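Local coordinates for 3-oxoacyl-[acyl-carrier protein] synthase (Thermus thermophilus, PDB 1UB7), which probably catalyses the first condensation of bacterial fatty acid synthesis, joining an acetyl group from acetyl-CoA to two carbons from malonyl-ACP, at residues F215-R220 / L310-A315; V221-T226 / R257-L262. All coordinates share one frame; numbering follows the deposited sequence.

How the contacts relate
Both contacts use helix 211-233, and their centres lie about 10 Å apart. Contact 1 joins its earlier part to the start of strand 311-318, about 13 Å from the centre of the chain. Contact 2 joins the next turns to the end of helix 250-258 and the turn after it, about 18 Å out. Both are partly buried. Contact 1 has no hydrogen bond across it: an aromatic ring meets a leucine, a tryptophan and, at its edge, a backbone carbonyl oxygen. Contact 2, farther out, adds one weak hydrogen bond, from an asparagine amide to a backbone oxygen, to leucine packing and includes an exposed arginine. The two touch directly where Val221 packs on Trp312 and Ala225 on Ala314.

Contact 1. Residues F215-R220 / L310-A315; sequences FKFAVR and LTWAAA
Phe217 reaches from helix 211-233 to the start of strand 311-318 and meets Leu310, Thr311 and Trp312. From CB, its CG points opposite the backbone N (chi1 170°), which sends the ring out to the strand. CG, CD1 and CD2 of Phe217 come first, and all three meet the Leu310 CD1 methyl over one face. Leu310 CD1 sits 3.8 Å from the centroid of the Phe217 ring and only 11° off the ring normal. This is a CH-pi contact over the middle of that face. The two side chains approach from opposite directions. Farther out, the ring meets the strand with its edge. Phe217 CE1 lies 3.8 Å from Trp312 CE3, and CZ at the tip is 3.7 Å from the same atom. Phe217 CZ also lies 3.7 Å from Thr311 O, near the plane of the ring. CE2 is close to that carbonyl oxygen too. The Phe217 and Trp312 side chains cross at about a right angle. No hydrogen bond links the two segments. Thr311 OG1 turns elsewhere, to the backbone O of Ala308. Leu310 follows a cis peptide bond, just before the strand begins. The Phe217 side chain is about 8 Å from that of His246, a predicted active-site residue. The arrangement is helix-on-sheet packing in the thiolase-like fold, near the predicted active site.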
ATOM      1  N   PHE A 215      -9.495  14.013  18.227  1.00 82.30           N
ATOM      2  CA  PHE A 215      -9.313  15.464  18.303  1.00 79.54           C
ATOM      3  C   PHE A 215      -8.043  15.769  19.094  1.00 78.49           C
ATOM      4  O   PHE A 215      -7.190  16.560  18.665  1.00 74.47           O
ATOM      5  CB  PHE A 215     -10.520  16.113  19.000  1.00 80.76           C
ATOM      6  CG  PHE A 215     -10.488  17.616  18.995  1.00 84.55           C
ATOM      7  CD1 PHE A 215      -9.526  18.312  19.726  1.00 84.32           C
ATOM      8  CD2 PHE A 215     -11.387  18.339  18.217  1.00 88.05           C
ATOM      9  CE1 PHE A 215      -9.459  19.702  19.678  1.00 84.01           C
ATOM     10  CE2 PHE A 215     -11.328  19.734  18.163  1.00 88.12           C
ATOM     11  CZ  PHE A 215     -10.360  20.415  18.893  1.00 83.72           C
ATOM     12  N   LYS A 216      -7.945  15.137  20.261  1.00 74.81           N
ATOM     13  CA  LYS A 216      -6.806  15.291  21.156  1.00 75.44           C
ATOM     14  C   LYS A 216      -5.505  14.931  20.405  1.00 72.11           C
ATOM     15  O   LYS A 216      -4.481  15.613  20.527  1.00 62.15           O
ATOM     16  CB  LYS A 216      -7.014  14.372  22.368  1.00 79.10           C
ATOM     17  CG  LYS A 216      -6.329  14.820  23.655  1.00 86.49           C
ATOM     18  CD  LYS A 216      -6.601  13.841  24.800  1.00 89.80           C
ATOM     19  CE  LYS A 216      -8.096  13.701  25.090  1.00 94.23           C
ATOM     20  NZ  LYS A 216      -8.374  12.817  26.265  1.00 93.59           N
ATOM     21  N   PHE A 217      -5.578  13.858  19.617  1.00 71.84           N
ATOM     22  CA  PHE A 217      -4.461  13.353  18.812  1.00 68.95           C
ATOM     23  C   PHE A 217      -4.023  14.346  17.724  1.00 64.74           C
ATOM     24  O   PHE A 217      -2.881  14.820  17.714  1.00 61.24           O
ATOM     25  CB  PHE A 217      -4.873  12.015  18.165  1.00 70.78           C
ATOM     26  CG  PHE A 217      -3.906  11.505  17.124  1.00 72.32           C
ATOM     27  CD1 PHE A 217      -2.609  11.132  17.475  1.00 69.99           C
ATOM     28  CD2 PHE A 217      -4.292  11.414  15.787  1.00 67.60           C
ATOM     29  CE1 PHE A 217      -1.711  10.675  16.508  1.00 72.58           C
ATOM     30  CE2 PHE A 217      -3.407  10.963  14.815  1.00 69.28           C
ATOM     31  CZ  PHE A 217      -2.113  10.592  15.172  1.00 73.32           C
ATOM     32  N   ALA A 218      -4.941  14.648  16.812  1.00 62.09           N
ATOM     33  CA  ALA A 218      -4.671  15.567  15.709  1.00 64.25           C
ATOM     34  C   ALA A 218      -3.938  16.808  16.191  1.00 65.05           C
ATOM     35  O   ALA A 218      -2.839  17.124  15.719  1.00 62.43           O
ATOM     36  CB  ALA A 218      -5.982  15.971  15.030  1.00 58.77           C
ATOM     37  N   VAL A 219      -4.559  17.496  17.145  1.00 65.26           N
ATOM     38  CA  VAL A 219      -4.018  18.722  17.708  1.00 63.01           C
ATOM     39  C   VAL A 219      -2.552  18.619  18.137  1.00 62.99           C
ATOM     40  O   VAL A 219      -1.717  19.410  17.692  1.00 58.47           O
ATOM     41  CB  VAL A 219      -4.888  19.186  18.902  1.00 66.77           C
ATOM     42  CG1 VAL A 219      -4.326  20.464  19.491  1.00 65.29           C
ATOM     43  CG2 VAL A 219      -6.331  19.412  18.433  1.00 62.02           C
ATOM     44  N   ARG A 220      -2.237  17.644  18.985  1.00 63.39           N
ATOM     45  CA  ARG A 220      -0.869  17.472  19.460  1.00 70.72           C
ATOM     46  C   ARG A 220       0.077  16.959  18.388  1.00 71.76           C
ATOM     47  O   ARG A 220       1.213  17.433  18.260  1.00 66.68           O
ATOM     48  CB  ARG A 220      -0.843  16.527  20.660  1.00 77.70           C
ATOM     49  CG  ARG A 220      -1.387  17.164  21.928  1.00 91.59           C
ATOM     50  CD  ARG A 220      -1.553  16.153  23.045  1.00 96.55           C
ATOM     51  NE  ARG A 220      -2.132  16.766  24.233  1.00100.66           N
ATOM     52  CZ  ARG A 220      -2.768  16.089  25.181  1.00106.32           C
ATOM     53  NH1 ARG A 220      -2.905  14.772  25.077  1.00106.43           N
ATOM     54  NH2 ARG A 220      -3.271  16.727  26.230  1.00108.32           N
ATOM     55  N   LEU A 310      -3.174   4.401  14.608  1.00 53.16           N
ATOM     56  CA  LEU A 310      -3.075   5.801  14.200  1.00 53.22           C
ATOM     57  C   LEU A 310      -1.830   6.091  13.360  1.00 49.90           C
ATOM     58  O   LEU A 310      -0.789   5.428  13.495  1.00 43.21           O
ATOM     59  CB  LEU A 310      -3.110   6.720  15.429  1.00 53.32           C
ATOM     60  CG  LEU A 310      -4.365   6.626  16.317  1.00 58.73           C
ATOM     61  CD1 LEU A 310      -4.252   7.651  17.432  1.00 52.15           C
ATOM     62  CD2 LEU A 310      -5.639   6.876  15.505  1.00 50.83           C
ATOM     63  N   THR A 311      -1.970   7.086  12.484  1.00 45.94           N
ATOM     64  CA  THR A 311      -0.912   7.496  11.570  1.00 41.73           C
ATOM     65  C   THR A 311      -0.875   9.014  11.478  1.00 40.12           C
ATOM     66  O   THR A 311      -1.897   9.694  11.611  1.00 43.34           O
ATOM     67  CB  THR A 311      -1.163   6.937  10.123  1.00 48.66           C
ATOM     68  OG1 THR A 311      -1.569   5.565  10.195  1.00 45.41           O
ATOM     69  CG2 THR A 311       0.112   7.028   9.263  1.00 36.18           C
ATOM     70  N   TRP A 312       0.313   9.543  11.236  1.00 41.96           N
ATOM     71  CA  TRP A 312       0.492  10.979  11.102  1.00 37.84           C
ATOM     72  C   TRP A 312       1.718  11.197  10.219  1.00 38.78           C
ATOM     73  O   TRP A 312       2.611  10.338  10.154  1.00 38.92           O
ATOM     74  CB  TRP A 312       0.690  11.609  12.491  1.00 39.74           C
ATOM     75  CG  TRP A 312       1.966  11.206  13.195  1.00 36.08           C
ATOM     76  CD1 TRP A 312       3.207  11.787  13.058  1.00 36.93           C
ATOM     77  CD2 TRP A 312       2.130  10.129  14.123  1.00 35.32           C
ATOM     78  NE1 TRP A 312       4.130  11.135  13.846  1.00 38.28           N
ATOM     79  CE2 TRP A 312       3.500  10.110  14.509  1.00 44.09           C
ATOM     80  CE3 TRP A 312       1.260   9.172  14.666  1.00 38.19           C
ATOM     81  CZ2 TRP A 312       4.019   9.163  15.422  1.00 46.53           C
ATOM     82  CZ3 TRP A 312       1.775   8.227  15.575  1.00 38.30           C
ATOM     83  CH2 TRP A 312       3.145   8.233  15.941  1.00 37.30           C
ATOM     84  N   ALA A 313       1.760  12.337   9.537  1.00 36.28           N
ATOM     85  CA  ALA A 313       2.878  12.651   8.666  1.00 35.96           C
ATOM     86  C   ALA A 313       2.924  14.137   8.371  1.00 39.81           C
ATOM     87  O   ALA A 313       1.915  14.832   8.470  1.00 43.58           O
ATOM     88  CB  ALA A 313       2.760  11.877   7.368  1.00 34.88           C
ATOM     89  N   ALA A 314       4.106  14.610   7.998  1.00 36.87           N
ATOM     90  CA  ALA A 314       4.315  16.004   7.681  1.00 38.85           C
ATOM     91  C   ALA A 314       5.519  16.132   6.755  1.00 44.78           C
ATOM     92  O   ALA A 314       6.463  15.338   6.825  1.00 41.50           O
ATOM     93  CB  ALA A 314       4.553  16.796   8.957  1.00 45.31           C
ATOM     94  N   ALA A 315       5.488  17.141   5.891  1.00 46.35           N
ATOM     95  CA  ALA A 315       6.577  17.363   4.959  1.00 39.91           C
ATOM     96  C   ALA A 315       6.779  18.843   4.639  1.00 43.32           C
ATOM     97  O   ALA A 315       5.851  19.653   4.712  1.00 41.59           O
ATOM     98  CB  ALA A 315       6.312  16.584   3.675  1.00 40.33           C
TER

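Contact 2. Residues V221-T226 / R257-L262; sequences VMNTAT and RERLGL
Asn223 on helix 211-233 faces Arg259 and Leu260, just past the end of helix 250-258. Arg257 ties the two ends of the second segment together. Its NH1 donates to Leu262 O at 2.7 Å, with the oxygen tilted out of the guanidinium plane, and its NH2 forms a salt bridge with Asp254. Glu258 then opens a type I beta turn that ends at Gly261, spanned by the Gly261 N to Glu258 O bond. Arg259 comes next; its CA and Asn223 CA, 7.1 Å apart, are the nearest CA pair of the two segments. Arg259 CB lies 3.0 Å from Asn223 ND2. The same ND2 gives a weak hydrogen bond to Arg259 O, at 3.4 Å with an N-H...O angle of 160°. The Asn223 amide reaches this turn because its CG stands opposite the backbone N (chi1 -154°). The extended Arg259 chain passes ND2 with its CB, CG and CD and carries its guanidinium on to Val219 and Arg220. The Leu260 and Asn223 side chains approach each other from opposite directions. Leu260 CG is 3.3 Å from Asn223 ND2, while its CD2 is 3.7 Å from Asn223 OD1. Its other methyl, CD1, packs 3.9 Å from Thr226 CG2, one helical turn on. With an alanine at Asn223, Arg259 O would probably lose its weak amide donor and a gap would open beside Leu260. Leu260 and Leu262 both touch Phe243. Leu260 also reaches Leu227, and Thr226 packs on Leu302 and Val304 of strand 300-307. The turn sits against helix 211-233 and strand 242-245, the outermost of its sheet within this chain.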
ATOM      1  N   VAL A 221      -0.387  15.989  17.613  1.00 72.27           N
ATOM      2  CA  VAL A 221       0.453  15.436  16.566  1.00 72.73           C
ATOM      3  C   VAL A 221       0.722  16.500  15.498  1.00 71.24           C
ATOM      4  O   VAL A 221       1.879  16.834  15.223  1.00 66.19           O
ATOM      5  CB  VAL A 221      -0.195  14.153  15.945  1.00 74.07           C
ATOM      6  CG1 VAL A 221      -0.726  14.416  14.537  1.00 70.78           C
ATOM      7  CG2 VAL A 221       0.823  13.026  15.934  1.00 72.52           C
ATOM      8  N   MET A 222      -0.342  17.053  14.923  1.00 73.20           N
ATOM      9  CA  MET A 222      -0.195  18.069  13.887  1.00 76.59           C
ATOM     10  C   MET A 222       0.858  19.098  14.267  1.00 77.39           C
ATOM     11  O   MET A 222       1.687  19.491  13.445  1.00 73.86           O
ATOM     12  CB  MET A 222      -1.525  18.778  13.635  1.00 76.16           C
ATOM     13  CG  MET A 222      -2.373  18.142  12.557  1.00 82.09           C
ATOM     14  SD  MET A 222      -3.934  19.005  12.346  1.00 91.23           S
ATOM     15  CE  MET A 222      -3.370  20.613  11.691  1.00 85.84           C
ATOM     16  N   ASN A 223       0.832  19.516  15.526  1.00 75.82           N
ATOM     17  CA  ASN A 223       1.768  20.513  16.002  1.00 72.04           C
ATOM     18  C   ASN A 223       3.220  20.043  16.111  1.00 65.71           C
ATOM     19  O   ASN A 223       4.129  20.703  15.588  1.00 65.35           O
ATOM     20  CB  ASN A 223       1.284  21.064  17.339  1.00 79.67           C
ATOM     21  CG  ASN A 223       1.798  22.457  17.598  1.00 85.26           C
ATOM     22  OD1 ASN A 223       2.927  22.643  18.058  1.00 88.55           O
ATOM     23  ND2 ASN A 223       0.980  23.453  17.272  1.00 86.49           N
ATOM     24  N   THR A 224       3.442  18.913  16.783  1.00 60.84           N
ATOM     25  CA  THR A 224       4.798  18.364  16.953  1.00 58.99           C
ATOM     26  C   THR A 224       5.441  18.099  15.595  1.00 55.05           C
ATOM     27  O   THR A 224       6.537  18.590  15.293  1.00 51.37           O
ATOM     28  CB  THR A 224       4.779  17.023  17.737  1.00 61.26           C
ATOM     29  OG1 THR A 224       4.205  17.229  19.032  1.00 57.78           O
ATOM     30  CG2 THR A 224       6.201  16.466  17.900  1.00 62.85           C
ATOM     31  N   ALA A 225       4.734  17.315  14.787  1.00 52.55           N
ATOM     32  CA  ALA A 225       5.185  16.944  13.450  1.00 51.91           C
ATOM     33  C   ALA A 225       5.598  18.163  12.651  1.00 48.76           C
ATOM     34  O   ALA A 225       6.700  18.212  12.092  1.00 39.24           O
ATOM     35  CB  ALA A 225       4.073  16.202  12.717  1.00 51.46           C
ATOM     36  N   THR A 226       4.704  19.146  12.610  1.00 50.03           N
ATOM     37  CA  THR A 226       4.946  20.374  11.871  1.00 49.16           C
ATOM     38  C   THR A 226       6.264  21.016  12.264  1.00 46.96           C
ATOM     39  O   THR A 226       7.094  21.328  11.404  1.00 43.53           O
ATOM     40  CB  THR A 226       3.824  21.389  12.105  1.00 53.72           C
ATOM     41  OG1 THR A 226       2.557  20.784  11.816  1.00 51.16           O
ATOM     42  CG2 THR A 226       4.018  22.598  11.200  1.00 55.09           C
ATOM     43  N   ARG A 257      -3.274  25.949  14.417  1.00 80.28           N
ATOM     44  CA  ARG A 257      -2.659  27.164  13.893  1.00 82.82           C
ATOM     45  C   ARG A 257      -2.260  28.044  15.061  1.00 85.23           C
ATOM     46  O   ARG A 257      -1.120  28.510  15.152  1.00 83.94           O
ATOM     47  CB  ARG A 257      -3.638  27.926  13.006  1.00 83.65           C
ATOM     48  CG  ARG A 257      -3.115  29.279  12.562  1.00 82.18           C
ATOM     49  CD  ARG A 257      -4.174  30.039  11.795  1.00 87.86           C
ATOM     50  NE  ARG A 257      -5.433  30.094  12.530  1.00 94.18           N
ATOM     51  CZ  ARG A 257      -5.577  30.645  13.732  1.00 98.87           C
ATOM     52  NH1 ARG A 257      -4.536  31.195  14.348  1.00 98.19           N
ATOM     53  NH2 ARG A 257      -6.766  30.643  14.317  1.00 97.94           N
ATOM     54  N   GLU A 258      -3.220  28.275  15.947  1.00 86.16           N
ATOM     55  CA  GLU A 258      -2.987  29.084  17.128  1.00 88.19           C
ATOM     56  C   GLU A 258      -1.734  28.555  17.809  1.00 87.55           C
ATOM     57  O   GLU A 258      -0.771  29.292  18.015  1.00 88.73           O
ATOM     58  CB  GLU A 258      -4.194  28.990  18.057  1.00 92.08           C
ATOM     59  CG  GLU A 258      -5.490  29.417  17.379  1.00 99.33           C
ATOM     60  CD  GLU A 258      -6.711  29.221  18.257  1.00103.02           C
ATOM     61  OE1 GLU A 258      -6.947  28.078  18.702  1.00105.75           O
ATOM     62  OE2 GLU A 258      -7.438  30.210  18.498  1.00105.16           O
ATOM     63  N   ARG A 259      -1.737  27.268  18.137  1.00 85.76           N
ATOM     64  CA  ARG A 259      -0.583  26.652  18.774  1.00 84.69           C
ATOM     65  C   ARG A 259       0.730  26.892  18.015  1.00 83.24           C
ATOM     66  O   ARG A 259       1.794  26.477  18.470  1.00 80.95           O
ATOM     67  CB  ARG A 259      -0.803  25.145  18.933  1.00 86.62           C
ATOM     68  CG  ARG A 259      -1.482  24.730  20.228  1.00 90.10           C
ATOM     69  CD  ARG A 259      -1.216  23.252  20.534  1.00 91.04           C
ATOM     70  NE  ARG A 259      -1.664  22.875  21.874  1.00 93.16           N
ATOM     71  CZ  ARG A 259      -1.500  21.668  22.407  1.00 94.52           C
ATOM     72  NH1 ARG A 259      -0.895  20.713  21.713  1.00 97.01           N
ATOM     73  NH2 ARG A 259      -1.939  21.415  23.636  1.00 94.22           N
ATOM     74  N   LEU A 260       0.662  27.553  16.861  1.00 81.56           N
ATOM     75  CA  LEU A 260       1.867  27.823  16.081  1.00 81.18           C
ATOM     76  C   LEU A 260       2.096  29.305  15.791  1.00 81.87           C
ATOM     77  O   LEU A 260       3.051  29.668  15.093  1.00 81.71           O
ATOM     78  CB  LEU A 260       1.825  27.049  14.765  1.00 81.05           C
ATOM     79  CG  LEU A 260       2.029  25.540  14.871  1.00 84.16           C
ATOM     80  CD1 LEU A 260       1.874  24.899  13.502  1.00 84.38           C
ATOM     81  CD2 LEU A 260       3.409  25.253  15.441  1.00 85.28           C
ATOM     82  N   GLY A 261       1.228  30.158  16.335  1.00 80.11           N
ATOM     83  CA  GLY A 261       1.358  31.590  16.113  1.00 77.52           C
ATOM     84  C   GLY A 261       1.228  31.912  14.637  1.00 77.08           C
ATOM     85  O   GLY A 261       2.128  32.511  14.030  1.00 75.38           O
ATOM     86  N   LEU A 262       0.094  31.519  14.060  1.00 73.86           N
ATOM     87  CA  LEU A 262      -0.151  31.726  12.640  1.00 70.55           C
ATOM     88  C   LEU A 262      -1.458  32.408  12.267  1.00 67.22           C
ATOM     89  O   LEU A 262      -2.498  32.189  12.893  1.00 62.38           O
ATOM     90  CB  LEU A 262      -0.086  30.386  11.900  1.00 68.38           C
ATOM     91  CG  LEU A 262       1.272  29.721  11.677  1.00 69.76           C
ATOM     92  CD1 LEU A 262       1.050  28.336  11.082  1.00 68.77           C
ATOM     93  CD2 LEU A 262       2.137  30.583  10.747  1.00 66.21           C
TER